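Alpha-ketoglutarate-dependent 2,4-dichlorophenoxyacetate dioxygenase (Bradyrhizobium diazoefficiens, PDB 5BKE) probably uses a metal ion and 2-oxoglutarate to oxidise aryloxyalkanoate herbicides such as 2,4-dichlorophenoxyacetate. Local coordinates at residues 23-26 and 27-31; 48-52 and 53-57; 58-62 and 63-67; 152-155 and 156-160; 222-225 and 226-230. All coordinates share one frame; numbering follows the deposited sequence.

Interaction 1 of 5, residues 23-26 and 27-31; sequences KPLT and PGEAR
A capping box opens helix 27-40, pairing the N-cap residue Thr26 with Glu29 three positions further on. Each side chain reaches for the backbone N-H of the other. Thr26 OG1 sits between its own backbone N and carbonyl carbon (chi1 62°), which points the hydroxyl into the first turn, where it accepts from Glu29 N at 3.1 Å. In return Glu29 OE1 accepts from Thr26 N at 3.2 Å. This second bond is nearly straight at the hydrogen, yet the donor stands well above the carboxylate plane, 57° out of it. To get there the glutamate chain, extended beyond CG, passes obliquely beside the threonine, so that Glu29 CG and CD both lie 3.3 Å from Thr26 OG1. The two reciprocal bonds satisfy N-H groups that have no preceding turn to serve them. The regular helical pattern then begins with Ala30 N donating to Thr26 O at 3.1 Å, while Pro27 fills a first-turn position where the lack of an N-H costs nothing.

Just before the cap, the backbone of Leu25 packs against the same carboxylate, its CA 3.5 Å from Glu29 OE1. Leu25 and Ala30 occupy the two positions of a hydrophobic staple, with Leu25 CD1 and Ala30 CB 4.5 Å apart, a distant pairing.

The contact is a surface one. It links the loop that follows strand 14-17 to helix 27-40, with Glu29 resting on Leu19 of that loop and Ala30 touching Asn61.

Interaction 2 of 5, residues 48-52 and 53-57; sequences QDITD and EQQMA
Thr51 and Gln54 meet across the first turn of helix 52-59 as a capping box in which an amide does the work more often seen with a carboxylate. Thr51 OG1 accepts from Gln54 N at 3.1 Å, and Gln54 OE1 accepts from Thr51 N at 3.0 Å. The latter bond is almost straight (169°), its donor tilted 33° from the amide carbonyl plane. A water molecule also donates to Gln54 OE1 at 2.8 Å and to Asp49 O, tying the cap to the inverse gamma turn centred on Asp49. Beside the box, Ile50 CD1 touches Gln55 CB at 3.6 Å, the two side chains crossing at about a right angle. Ile50 CG1 lies between the backbone N and the carbonyl carbon (chi1 54°), a torsion that directs CD1 toward the glutamine.

The next shell fixes the polar ends. Gln55 OE1 accepts from Arg133 NH1 and its NE2 donates to Arg278 O, while Asp52 forms salt bridges with both arginines and a hydrogen bond with Ser83. Ile50 and Gln55 together pack on Ser131 of strand 127-132 and Leu254 of strand 254-258, so the start of helix 52-59 lies against neighbouring strands of the main sheet.

Interaction 3 of 5, residues 58-62 and 63-67; sequences FALNF and GQRED
Apolar contact comes first: Leu60 lays one methyl over a face of the Arg65 guanidinium. CD1 stands 3.4 Å above that plane, displaced toward the rim, with Arg65 NH2 its nearest atom at 3.6 Å. The second methyl, CD2, turns to the backbone and meets Arg65 N at 3.6 Å. The arginine, extended from CG to NE, crosses the leucine obliquely.

Aromatic packing lies within 58-62. Phe62 CE2 sits 3.8 Å above the Phe58 ring, near its rim, while Asn61 CB covers the centre of one face of the Phe62 ring.

Hydrogen bonding is modest. Gly63 N gives Leu60 O a weak bond of 3.5 Å. Firmer is Asn61 ND2 to Phe58 O at 2.8 Å: the carbonyl oxygen lies in the amide plane, and the bond ties the side chain back to the preceding turn.

Gly63 takes backbone angles (phi 151°, psi -136°) accessible essentially to glycine alone, and through it the chain leaves the region of helix 52-59. Beyond it the chain straightens, and Gln64 and Glu66 make backbone hydrogen bonds with Ala283 and Thr281, running beside the end of strand 276-281 in the main sheet of the cupin-type core of a TauD/TfdA dioxygenase.

Interaction 4 of 5, residues 152-155 and 156-160; sequences DALD and DETKA
An aspartate N-cap starts helix 156-162, with Asp155 OD1 taking two bonds from Thr158. Thr158 N reaches it at 2.9 Å, nearly along the C-O axis, and Thr158 OG1 donates to it, also at 2.9 Å, from 45° above the carboxylate plane. Both donors come from the same face. Asp155 CG lies between the backbone N and the carbonyl carbon (chi1 59°), which swings the carboxylate over the helix start. Its negative charge there would probably interact favourably with the helix dipole. Glu157 OE1 is 3.9 Å from Asp155 OD1, a like-charge approach that probably costs some energy.

The other branch of the threonine, Thr158 CG2, meets Leu154 CD2 at 3.9 Å, the side chains crossing at about a right angle. Lys159 runs fully extended back along the loop: its CE passes Leu154 O at 3.2 Å, and NZ donates to Asp152 O at 3.0 Å from above the carbonyl plane. A water joins the same NZ to Asp152 OD1, whereas OD2 of that carboxylate forms a salt bridge with Arg207.

The turn thus connects helix 147-152 to helix 156-162. Leu154 rests on Leu234 and His237 of helix 224-238, and Asp152 packs against Thr51 of the second subunit.

Interaction 5 of 5, residues 222-225 and 226-230; sequences MSVP and EGRLL
Met222 folds over the first turn of helix 224-238 and touches Glu226, Gly227 and Leu230. Its CB lies 4.2 Å from Gly227 N. From there the chain runs on extended through CG to SD, which meets Leu230 CD2 at 4.1 Å and comes almost as near to Gly227 CA. A bend at the last torsion (chi3 76°) then turns CE back onto the helix, 3.8 Å from Glu226 C. The methionine crosses Leu230 at about a right angle, and Gly227 contributes bare backbone to the surface it lies on.

Ser223 is the N-cap. Its OG accepts from Glu226 N at 3.2 Å and donates to Glu226 OE1 at 2.9 Å, meeting that oxygen from above the carboxylate plane. The glutamate is bent at chi2, which brings OE1 back to the hydroxyl. A water completes the arrangement: it donates to Glu226 OE1 at 2.7 Å and accepts from Ser223 N, spanning the gap that a direct bond would close in a standard capping box.

Val224 and Arg228 lie side by side, with Val224 CG1 over one face of the guanidinium and 3.7 Å from NE. That NE donates to Gly217 O, and NH1 to Ser177 O of the third subunit. Val224 packs on Gly179 and Leu229 on Leu178 of the same third subunit.

The chemistry divides accordingly. The hydroxyl donates one hydrogen bond and accepts another at the cap, the thioether supplies an apolar cover, and the arginine, whose NE and NH1 donate to carbonyl oxygens, carries one end of the helix into a subunit interface.

How the interactions relate
Interaction 3 touches both interactions 1 and 2 and so joins them. Leu25 CD1 of interaction 1 touches Phe58 CE1 of interaction 3 at 3.6 Å, and Ala30 O lies 3.4 Å from Phe62 CE1. Interactions 2 and 3 share helix 52-59, one at its start and one at its exit, and meet where Met56 SD packs on Arg65 CG. Interaction 2 is nearer the active site: the Gln55 side chain is about 9 Å from bound N-oxalylglycine and about 12 Å from the manganese ion. Interactions 4 and 5, remote from that site, have centres about 18 Å apart and do not touch. Four of the five are helix N-caps, with threonine, aspartate or serine as the N-cap residue.

Interaction 1 of 5, residues 23-26 and 27-31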
loop_
_atom_site.group_PDB
_atom_site.type_symbol
_atom_site.label_atom_id
_atom_site.label_comp_id
_atom_site.label_asym_id
_atom_site.label_seq_id
_atom_site.Cartn_x
_atom_site.Cartn_y
_atom_site.Cartn_z
ATOM N N LYS C 23 2.964 -51.535 7.844
ATOM C CA LYS C 23 4.129 -51.546 8.718
ATOM C C LYS C 23 4.111 -50.376 9.720
ATOM O O LYS C 23 3.544 -49.316 9.412
ATOM C CB LYS C 23 5.412 -51.479 7.871
ATOM C CG LYS C 23 5.695 -52.711 7.030
ATOM C CD LYS C 23 6.079 -53.909 7.898
ATOM C CE LYS C 23 5.974 -55.212 7.123
ATOM N NZ LYS C 23 6.958 -55.258 6.009
ATOM N N PRO C 24 4.745 -50.553 10.910
ATOM C CA PRO C 24 4.862 -49.451 11.869
ATOM C C PRO C 24 5.538 -48.211 11.277
ATOM O O PRO C 24 6.409 -48.329 10.387
ATOM C CB PRO C 24 5.743 -50.040 12.968
ATOM C CG PRO C 24 5.458 -51.505 12.926
ATOM C CD PRO C 24 5.293 -51.810 11.465
ATOM N N LEU C 25 5.122 -47.040 11.761
ATOM C CA LEU C 25 5.791 -45.781 11.428
ATOM C C LEU C 25 6.922 -45.478 12.407
ATOM O O LEU C 25 6.910 -45.952 13.557
ATOM C CB LEU C 25 4.790 -44.620 11.380
ATOM C CG LEU C 25 3.530 -44.672 10.498
ATOM C CD1 LEU C 25 2.933 -43.276 10.379
ATOM C CD2 LEU C 25 3.779 -45.250 9.108
ATOM N N THR C 26 7.915 -44.715 11.936
ATOM C CA THR C 26 8.962 -44.146 12.794
ATOM C C THR C 26 8.344 -42.960 13.574
ATOM O O THR C 26 7.289 -42.455 13.173
ATOM C CB THR C 26 10.184 -43.631 11.972
ATOM O OG1 THR C 26 9.778 -42.568 11.096
ATOM C CG2 THR C 26 10.841 -44.750 11.166
ATOM N N PRO C 27 8.990 -42.506 14.675
ATOM C CA PRO C 27 8.475 -41.299 15.345
ATOM C C PRO C 27 8.318 -40.095 14.400
ATOM O O PRO C 27 7.265 -39.454 14.394
ATOM C CB PRO C 27 9.540 -41.012 16.414
ATOM C CG PRO C 27 10.126 -42.341 16.716
ATOM C CD PRO C 27 10.089 -43.127 15.441
ATOM N N GLY C 28 9.355 -39.823 13.607
ATOM C CA GLY C 28 9.358 -38.756 12.579
ATOM C C GLY C 28 8.207 -38.845 11.592
ATOM O O GLY C 28 7.532 -37.846 11.340
ATOM N N GLU C 29 7.962 -40.039 11.056
ATOM C CA GLU C 29 6.843 -40.243 10.120
ATOM C C GLU C 29 5.473 -39.945 10.760
ATOM O O GLU C 29 4.590 -39.334 10.121
ATOM C CB GLU C 29 6.862 -41.660 9.521
ATOM C CG GLU C 29 7.895 -41.901 8.417
ATOM C CD GLU C 29 8.282 -43.377 8.245
ATOM O OE1 GLU C 29 7.611 -44.270 8.818
ATOM O OE2 GLU C 29 9.279 -43.661 7.534
ATOM N N ALA C 30 5.296 -40.367 12.011
ATOM C CA ALA C 30 4.026 -40.139 12.736
ATOM C C ALA C 30 3.812 -38.645 12.984
ATOM O O ALA C 30 2.708 -38.129 12.799
ATOM C CB ALA C 30 3.987 -40.934 14.048
ATOM N N ARG C 31 4.891 -37.969 13.380
ATOM C CA ARG C 31 4.932 -36.514 13.551
ATOM C C ARG C 31 4.546 -35.790 12.240
ATOM O O ARG C 31 3.693 -34.899 12.247
ATOM C CB ARG C 31 6.332 -36.110 14.025
ATOM C CG ARG C 31 6.377 -34.955 15.011
ATOM C CD ARG C 31 7.479 -35.115 16.071
ATOM N NE ARG C 31 8.788 -35.397 15.473
ATOM C CZ ARG C 31 9.571 -36.446 15.763
ATOM N NH1 ARG C 31 9.227 -37.336 16.699
ATOM N NH2 ARG C 31 10.731 -36.590 15.125
#

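Interaction 2 of 5, residues 48-52 and 53-57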
loop_
_atom_site.group_PDB
_atom_site.type_symbol
_atom_site.label_atom_id
_atom_site.label_comp_id
_atom_site.label_asym_id
_atom_site.label_seq_id
_atom_site.Cartn_x
_atom_site.Cartn_y
_atom_site.Cartn_z
ATOM N N GLN C 48 -3.361 -49.163 0.040
ATOM C CA GLN C 48 -3.035 -49.541 1.410
ATOM C C GLN C 48 -3.847 -50.771 1.791
ATOM O O GLN C 48 -4.887 -50.668 2.447
ATOM C CB GLN C 48 -3.239 -48.369 2.376
ATOM C CG GLN C 48 -2.395 -47.133 2.074
ATOM C CD GLN C 48 -0.889 -47.354 2.152
ATOM O OE1 GLN C 48 -0.402 -48.222 2.875
ATOM N NE2 GLN C 48 -0.139 -46.550 1.399
ATOM N N ASP C 49 -3.364 -51.924 1.326
ATOM C CA ASP C 49 -4.003 -53.224 1.527
ATOM C C ASP C 49 -3.699 -53.690 2.947
ATOM O O ASP C 49 -2.742 -54.439 3.194
ATOM C CB ASP C 49 -3.488 -54.228 0.483
ATOM C CG ASP C 49 -4.207 -55.578 0.526
ATOM O OD1 ASP C 49 -5.153 -55.777 1.320
ATOM O OD2 ASP C 49 -3.807 -56.457 -0.268
ATOM N N ILE C 50 -4.524 -53.231 3.875
ATOM C CA ILE C 50 -4.241 -53.384 5.304
ATOM C C ILE C 50 -5.285 -54.276 5.995
ATOM O O ILE C 50 -6.420 -54.392 5.521
ATOM C CB ILE C 50 -4.136 -52.001 5.998
ATOM C CG1 ILE C 50 -5.406 -51.161 5.721
ATOM C CG2 ILE C 50 -2.842 -51.293 5.574
ATOM C CD1 ILE C 50 -5.454 -49.817 6.411
ATOM N N THR C 51 -4.877 -54.918 7.087
ATOM C CA THR C 51 -5.798 -55.630 7.985
ATOM C C THR C 51 -6.431 -54.634 8.967
ATOM O O THR C 51 -5.946 -53.514 9.119
ATOM C CB THR C 51 -5.078 -56.731 8.792
ATOM O OG1 THR C 51 -4.087 -56.132 9.631
ATOM C CG2 THR C 51 -4.410 -57.763 7.872
ATOM N N ASP C 52 -7.506 -55.045 9.628
ATOM C CA ASP C 52 -8.139 -54.248 10.678
ATOM C C ASP C 52 -7.149 -53.850 11.767
ATOM O O ASP C 52 -7.111 -52.692 12.178
ATOM C CB ASP C 52 -9.309 -55.018 11.300
ATOM C CG ASP C 52 -10.532 -55.062 10.403
ATOM O OD1 ASP C 52 -10.443 -54.679 9.206
ATOM O OD2 ASP C 52 -11.597 -55.481 10.894
ATOM N N GLU C 53 -6.333 -54.803 12.198
ATOM C CA GLU C 53 -5.296 -54.551 13.194
ATOM C C GLU C 53 -4.217 -53.566 12.723
ATOM O O GLU C 53 -3.810 -52.683 13.493
ATOM C CB GLU C 53 -4.677 -55.864 13.680
ATOM C CG GLU C 53 -5.638 -56.690 14.538
ATOM C CD GLU C 53 -5.044 -57.987 15.083
ATOM O OE1 GLU C 53 -4.106 -58.554 14.471
ATOM O OE2 GLU C 53 -5.533 -58.451 16.140
ATOM N N GLN C 54 -3.762 -53.710 11.476
ATOM C CA GLN C 54 -2.741 -52.808 10.924
ATOM C C GLN C 54 -3.283 -51.371 10.835
ATOM O O GLN C 54 -2.564 -50.417 11.145
ATOM C CB GLN C 54 -2.227 -53.304 9.566
ATOM C CG GLN C 54 -1.259 -54.480 9.641
ATOM C CD GLN C 54 -1.143 -55.252 8.323
ATOM O OE1 GLN C 54 -1.923 -55.045 7.389
ATOM N NE2 GLN C 54 -0.173 -56.152 8.252
ATOM N N GLN C 55 -4.553 -51.248 10.451
ATOM C CA GLN C 55 -5.252 -49.967 10.358
ATOM C C GLN C 55 -5.351 -49.259 11.707
ATOM O O GLN C 55 -5.101 -48.049 11.791
ATOM C CB GLN C 55 -6.650 -50.169 9.757
ATOM C CG GLN C 55 -7.447 -48.896 9.491
ATOM C CD GLN C 55 -8.796 -49.171 8.855
ATOM O OE1 GLN C 55 -8.995 -50.211 8.222
ATOM N NE2 GLN C 55 -9.733 -48.236 9.009
ATOM N N MET C 56 -5.717 -50.012 12.748
ATOM C CA MET C 56 -5.875 -49.452 14.084
ATOM C C MET C 56 -4.520 -49.066 14.676
ATOM O O MET C 56 -4.395 -48.003 15.301
ATOM C CB MET C 56 -6.662 -50.410 14.995
ATOM C CG MET C 56 -6.818 -49.956 16.444
ATOM S SD MET C 56 -7.686 -48.380 16.636
ATOM C CE MET C 56 -9.385 -48.857 16.305
ATOM N N ALA C 57 -3.511 -49.911 14.462
ATOM C CA ALA C 57 -2.138 -49.601 14.879
ATOM C C ALA C 57 -1.637 -48.267 14.287
ATOM O O ALA C 57 -0.958 -47.490 14.976
ATOM C CB ALA C 57 -1.185 -50.744 14.539
HETATM O O HOH W 1 -1.970 -56.421 4.990
#

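Interaction 3 of 5, residues 58-62 and 63-67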
loop_
_atom_site.group_PDB
_atom_site.type_symbol
_atom_site.label_atom_id
_atom_site.label_comp_id
_atom_site.label_asym_id
_atom_site.label_seq_id
_atom_site.Cartn_x
_atom_site.Cartn_y
_atom_site.Cartn_z
ATOM N N PHE C 58 -1.988 -48.014 13.020
ATOM C CA PHE C 58 -1.675 -46.753 12.359
ATOM C C PHE C 58 -2.372 -45.610 13.098
ATOM O O PHE C 58 -1.724 -44.638 13.468
ATOM C CB PHE C 58 -2.061 -46.791 10.861
ATOM C CG PHE C 58 -1.904 -45.450 10.137
ATOM C CD1 PHE C 58 -0.705 -44.726 10.179
ATOM C CD2 PHE C 58 -2.954 -44.930 9.388
ATOM C CE1 PHE C 58 -0.582 -43.501 9.514
ATOM C CE2 PHE C 58 -2.833 -43.709 8.715
ATOM C CZ PHE C 58 -1.644 -42.997 8.779
ATOM N N ALA C 59 -3.675 -45.753 13.330
ATOM C CA ALA C 59 -4.475 -44.746 14.034
ATOM C C ALA C 59 -3.960 -44.432 15.436
ATOM O O ALA C 59 -4.029 -43.287 15.870
ATOM C CB ALA C 59 -5.934 -45.166 14.090
ATOM N N LEU C 60 -3.427 -45.438 16.126
ATOM C CA LEU C 60 -2.978 -45.274 17.526
ATOM C C LEU C 60 -1.714 -44.426 17.741
ATOM O O LEU C 60 -1.448 -44.004 18.873
ATOM C CB LEU C 60 -2.883 -46.633 18.253
ATOM C CG LEU C 60 -4.226 -47.287 18.617
ATOM C CD1 LEU C 60 -4.030 -48.743 19.048
ATOM C CD2 LEU C 60 -5.009 -46.496 19.673
ATOM N N ASN C 61 -0.963 -44.157 16.659
ATOM C CA ASN C 61 0.104 -43.126 16.642
ATOM C C ASN C 61 -0.396 -41.754 17.102
ATOM O O ASN C 61 0.379 -40.957 17.652
ATOM C CB ASN C 61 0.661 -42.950 15.220
ATOM C CG ASN C 61 1.556 -44.096 14.794
ATOM O OD1 ASN C 61 2.724 -44.167 15.187
ATOM N ND2 ASN C 61 1.010 -45.003 13.990
ATOM N N PHE C 62 -1.689 -41.514 16.885
ATOM C CA PHE C 62 -2.315 -40.200 16.982
ATOM C C PHE C 62 -3.230 -40.029 18.199
ATOM O O PHE C 62 -3.906 -39.006 18.337
ATOM C CB PHE C 62 -3.072 -39.911 15.671
ATOM C CG PHE C 62 -2.256 -40.200 14.436
ATOM C CD1 PHE C 62 -1.059 -39.515 14.193
ATOM C CD2 PHE C 62 -2.669 -41.176 13.521
ATOM C CE1 PHE C 62 -0.296 -39.788 13.065
ATOM C CE2 PHE C 62 -1.907 -41.454 12.386
ATOM C CZ PHE C 62 -0.723 -40.759 12.161
ATOM N N GLY C 63 -3.235 -41.027 19.084
ATOM C CA GLY C 63 -3.973 -40.943 20.342
ATOM C C GLY C 63 -4.416 -42.299 20.822
ATOM O O GLY C 63 -3.641 -43.260 20.785
ATOM N N GLN C 64 -5.672 -42.360 21.262
ATOM C CA GLN C 64 -6.292 -43.577 21.777
ATOM C C GLN C 64 -7.581 -43.865 21.012
ATOM O O GLN C 64 -8.144 -42.961 20.396
ATOM C CB GLN C 64 -6.566 -43.438 23.281
ATOM C CG GLN C 64 -5.306 -43.271 24.122
ATOM C CD GLN C 64 -5.563 -43.327 25.618
ATOM O OE1 GLN C 64 -5.579 -42.295 26.282
ATOM N NE2 GLN C 64 -5.756 -44.539 26.159
ATOM N N ARG C 65 -8.033 -45.120 21.044
ATOM C CA ARG C 65 -9.341 -45.519 20.506
ATOM C C ARG C 65 -10.467 -44.725 21.156
ATOM O O ARG C 65 -10.488 -44.554 22.383
ATOM C CB ARG C 65 -9.638 -46.998 20.813
ATOM C CG ARG C 65 -8.974 -48.043 19.934
ATOM C CD ARG C 65 -9.179 -49.442 20.536
ATOM N NE ARG C 65 -8.121 -50.413 20.196
ATOM C CZ ARG C 65 -6.934 -50.491 20.799
ATOM N NH1 ARG C 65 -6.603 -49.648 21.776
ATOM N NH2 ARG C 65 -6.054 -51.407 20.404
ATOM N N GLU C 66 -11.403 -44.253 20.337
ATOM C CA GLU C 66 -12.676 -43.775 20.848
ATOM C C GLU C 66 -13.550 -44.967 21.251
ATOM O O GLU C 66 -13.733 -45.912 20.470
ATOM C CB GLU C 66 -13.413 -42.908 19.824
ATOM C CG GLU C 66 -14.533 -42.092 20.455
ATOM C CD GLU C 66 -15.311 -41.237 19.467
ATOM O OE1 GLU C 66 -16.022 -41.796 18.597
ATOM O OE2 GLU C 66 -15.236 -39.994 19.590
ATOM N N ASP C 67 -14.079 -44.905 22.472
ATOM C CA ASP C 67 -15.091 -45.851 22.952
ATOM C C ASP C 67 -16.358 -45.788 22.078
ATOM O O ASP C 67 -17.053 -44.769 22.032
ATOM C CB ASP C 67 -15.406 -45.585 24.429
ATOM C CG ASP C 67 -16.267 -46.678 25.073
ATOM O OD1 ASP C 67 -16.705 -47.645 24.398
ATOM O OD2 ASP C 67 -16.507 -46.560 26.291
#

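Interaction 4 of 5, residues 152-155 and 156-160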
loop_
_atom_site.group_PDB
_atom_site.type_symbol
_atom_site.label_atom_id
_atom_site.label_comp_id
_atom_site.label_asym_id
_atom_site.label_seq_id
_atom_site.Cartn_x
_atom_site.Cartn_y
_atom_site.Cartn_z
ATOM N N ASP C 152 -13.830 -18.560 7.286
ATOM C CA ASP C 152 -13.109 -17.364 6.852
ATOM C C ASP C 152 -13.885 -16.492 5.869
ATOM O O ASP C 152 -13.759 -15.268 5.900
ATOM C CB ASP C 152 -11.753 -17.736 6.260
ATOM C CG ASP C 152 -10.785 -18.266 7.298
ATOM O OD1 ASP C 152 -10.934 -17.963 8.511
ATOM O OD2 ASP C 152 -9.859 -18.992 6.887
ATOM N N ALA C 153 -14.688 -17.148 5.028
ATOM C CA ALA C 153 -15.454 -16.530 3.952
ATOM C C ALA C 153 -16.711 -15.813 4.428
ATOM O O ALA C 153 -17.371 -15.139 3.640
ATOM C CB ALA C 153 -15.812 -17.575 2.901
ATOM N N LEU C 154 -17.060 -15.974 5.701
ATOM C CA LEU C 154 -18.229 -15.296 6.266
ATOM C C LEU C 154 -17.920 -13.809 6.465
ATOM O O LEU C 154 -16.752 -13.428 6.590
ATOM C CB LEU C 154 -18.656 -15.945 7.594
ATOM C CG LEU C 154 -19.190 -17.385 7.656
ATOM C CD1 LEU C 154 -19.279 -17.846 9.107
ATOM C CD2 LEU C 154 -20.550 -17.543 6.973
ATOM N N ASP C 155 -18.958 -12.974 6.476
ATOM C CA ASP C 155 -18.781 -11.544 6.758
ATOM C C ASP C 155 -18.711 -11.285 8.264
ATOM O O ASP C 155 -19.079 -12.156 9.064
ATOM C CB ASP C 155 -19.877 -10.698 6.093
ATOM C CG ASP C 155 -21.275 -11.080 6.543
ATOM O OD1 ASP C 155 -21.613 -10.907 7.738
ATOM O OD2 ASP C 155 -22.050 -11.543 5.684
ATOM N N ASP C 156 -18.247 -10.085 8.628
ATOM C CA ASP C 156 -18.043 -9.662 10.025
ATOM C C ASP C 156 -19.277 -9.813 10.907
ATOM O O ASP C 156 -19.173 -10.295 12.032
ATOM C CB ASP C 156 -17.552 -8.205 10.081
ATOM C CG ASP C 156 -16.276 -7.981 9.284
ATOM O OD1 ASP C 156 -15.236 -8.586 9.631
ATOM O OD2 ASP C 156 -16.315 -7.195 8.308
ATOM N N GLU C 157 -20.430 -9.400 10.379
ATOM C CA GLU C 157 -21.708 -9.427 11.096
ATOM C C GLU C 157 -22.111 -10.854 11.461
ATOM O O GLU C 157 -22.565 -11.096 12.578
ATOM C CB GLU C 157 -22.831 -8.752 10.287
ATOM C CG GLU C 157 -22.558 -7.314 9.855
ATOM C CD GLU C 157 -22.034 -7.207 8.427
ATOM O OE1 GLU C 157 -22.859 -7.257 7.486
ATOM O OE2 GLU C 157 -20.804 -7.060 8.239
ATOM N N THR C 158 -21.933 -11.779 10.514
ATOM C CA THR C 158 -22.173 -13.212 10.727
ATOM C C THR C 158 -21.203 -13.771 11.778
ATOM O O THR C 158 -21.639 -14.390 12.758
ATOM C CB THR C 158 -22.093 -14.016 9.401
ATOM O OG1 THR C 158 -22.951 -13.415 8.423
ATOM C CG2 THR C 158 -22.533 -15.472 9.601
ATOM N N LYS C 159 -19.906 -13.514 11.583
ATOM C CA LYS C 159 -18.861 -13.926 12.525
ATOM C C LYS C 159 -19.122 -13.439 13.953
ATOM O O LYS C 159 -18.935 -14.198 14.912
ATOM C CB LYS C 159 -17.478 -13.470 12.050
ATOM C CG LYS C 159 -16.950 -14.247 10.863
ATOM C CD LYS C 159 -15.542 -13.818 10.509
ATOM C CE LYS C 159 -15.152 -14.469 9.196
ATOM N NZ LYS C 159 -13.908 -13.936 8.586
ATOM N N ALA C 160 -19.569 -12.187 14.082
ATOM C CA ALA C 160 -19.893 -11.595 15.383
ATOM C C ALA C 160 -21.167 -12.206 15.986
ATOM O O ALA C 160 -21.239 -12.389 17.199
ATOM C CB ALA C 160 -20.009 -10.076 15.280
HETATM O O HOH W 2 -11.677 -15.341 9.521
HETATM O O HOH W 3 -15.546 -10.712 7.938
#

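Interaction 5 of 5, residues 222-225 and 226-230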
loop_
_atom_site.group_PDB
_atom_site.type_symbol
_atom_site.label_atom_id
_atom_site.label_comp_id
_atom_site.label_asym_id
_atom_site.label_seq_id
_atom_site.Cartn_x
_atom_site.Cartn_y
_atom_site.Cartn_z
ATOM N N MET C 222 -31.531 -19.732 21.023
ATOM C CA MET C 222 -32.523 -19.328 20.022
ATOM C C MET C 222 -33.735 -20.261 20.010
ATOM O O MET C 222 -33.684 -21.367 20.559
ATOM C CB MET C 222 -31.884 -19.273 18.622
ATOM C CG MET C 222 -30.765 -18.254 18.472
ATOM S SD MET C 222 -29.799 -18.451 16.959
ATOM C CE MET C 222 -30.908 -17.781 15.717
ATOM N N SER C 223 -34.818 -19.798 19.384
ATOM C CA SER C 223 -35.968 -20.635 19.059
ATOM C C SER C 223 -35.542 -21.703 18.053
ATOM O O SER C 223 -34.665 -21.451 17.201
ATOM C CB SER C 223 -37.097 -19.797 18.468
ATOM O OG SER C 223 -36.866 -19.531 17.091
ATOM N N VAL C 224 -36.163 -22.882 18.155
ATOM C CA VAL C 224 -35.838 -24.015 17.281
ATOM C C VAL C 224 -35.964 -23.625 15.787
ATOM O O VAL C 224 -35.031 -23.896 15.034
ATOM C CB VAL C 224 -36.611 -25.326 17.646
ATOM C CG1 VAL C 224 -36.119 -26.512 16.819
ATOM C CG2 VAL C 224 -36.476 -25.654 19.131
ATOM N N PRO C 225 -37.079 -22.958 15.369
ATOM C CA PRO C 225 -37.156 -22.499 13.970
ATOM C C PRO C 225 -36.008 -21.582 13.520
ATOM O O PRO C 225 -35.381 -21.872 12.503
ATOM C CB PRO C 225 -38.503 -21.767 13.906
ATOM C CG PRO C 225 -39.322 -22.412 14.964
ATOM C CD PRO C 225 -38.360 -22.721 16.072
ATOM N N GLU C 226 -35.730 -20.517 14.277
ATOM C CA GLU C 226 -34.663 -19.563 13.923
ATOM C C GLU C 226 -33.281 -20.204 13.909
ATOM O O GLU C 226 -32.530 -20.025 12.950
ATOM C CB GLU C 226 -34.679 -18.332 14.833
ATOM C CG GLU C 226 -35.336 -17.109 14.195
ATOM C CD GLU C 226 -36.399 -16.447 15.071
ATOM O OE1 GLU C 226 -36.569 -16.808 16.264
ATOM O OE2 GLU C 226 -37.089 -15.550 14.542
ATOM N N GLY C 227 -32.974 -20.972 14.955
ATOM C CA GLY C 227 -31.685 -21.654 15.077
ATOM C C GLY C 227 -31.428 -22.593 13.914
ATOM O O GLY C 227 -30.348 -22.574 13.319
ATOM N N ARG C 228 -32.439 -23.389 13.569
ATOM C CA ARG C 228 -32.332 -24.338 12.459
ATOM C C ARG C 228 -32.137 -23.652 11.108
ATOM O O ARG C 228 -31.348 -24.128 10.276
ATOM C CB ARG C 228 -33.528 -25.272 12.431
ATOM C CG ARG C 228 -33.471 -26.299 13.537
ATOM C CD ARG C 228 -34.461 -27.415 13.298
ATOM N NE ARG C 228 -34.262 -28.478 14.276
ATOM C CZ ARG C 228 -35.043 -29.544 14.411
ATOM N NH1 ARG C 228 -36.103 -29.714 13.623
ATOM N NH2 ARG C 228 -34.758 -30.450 15.343
ATOM N N LEU C 229 -32.840 -22.534 10.907
ATOM C CA LEU C 229 -32.675 -21.716 9.703
ATOM C C LEU C 229 -31.244 -21.196 9.564
ATOM O O LEU C 229 -30.648 -21.302 8.484
ATOM C CB LEU C 229 -33.710 -20.592 9.623
ATOM C CG LEU C 229 -35.138 -21.015 9.227
ATOM C CD1 LEU C 229 -36.094 -19.833 9.322
ATOM C CD2 LEU C 229 -35.212 -21.661 7.843
ATOM N N LEU C 230 -30.691 -20.684 10.667
ATOM C CA LEU C 230 -29.294 -20.247 10.705
ATOM C C LEU C 230 -28.322 -21.382 10.358
ATOM O O LEU C 230 -27.429 -21.219 9.496
ATOM C CB LEU C 230 -28.950 -19.622 12.061
ATOM C CG LEU C 230 -27.542 -19.038 12.263
ATOM C CD1 LEU C 230 -27.184 -18.009 11.189
ATOM C CD2 LEU C 230 -27.451 -18.429 13.655
HETATM O O HOH W 4 -34.725 -16.829 18.243
#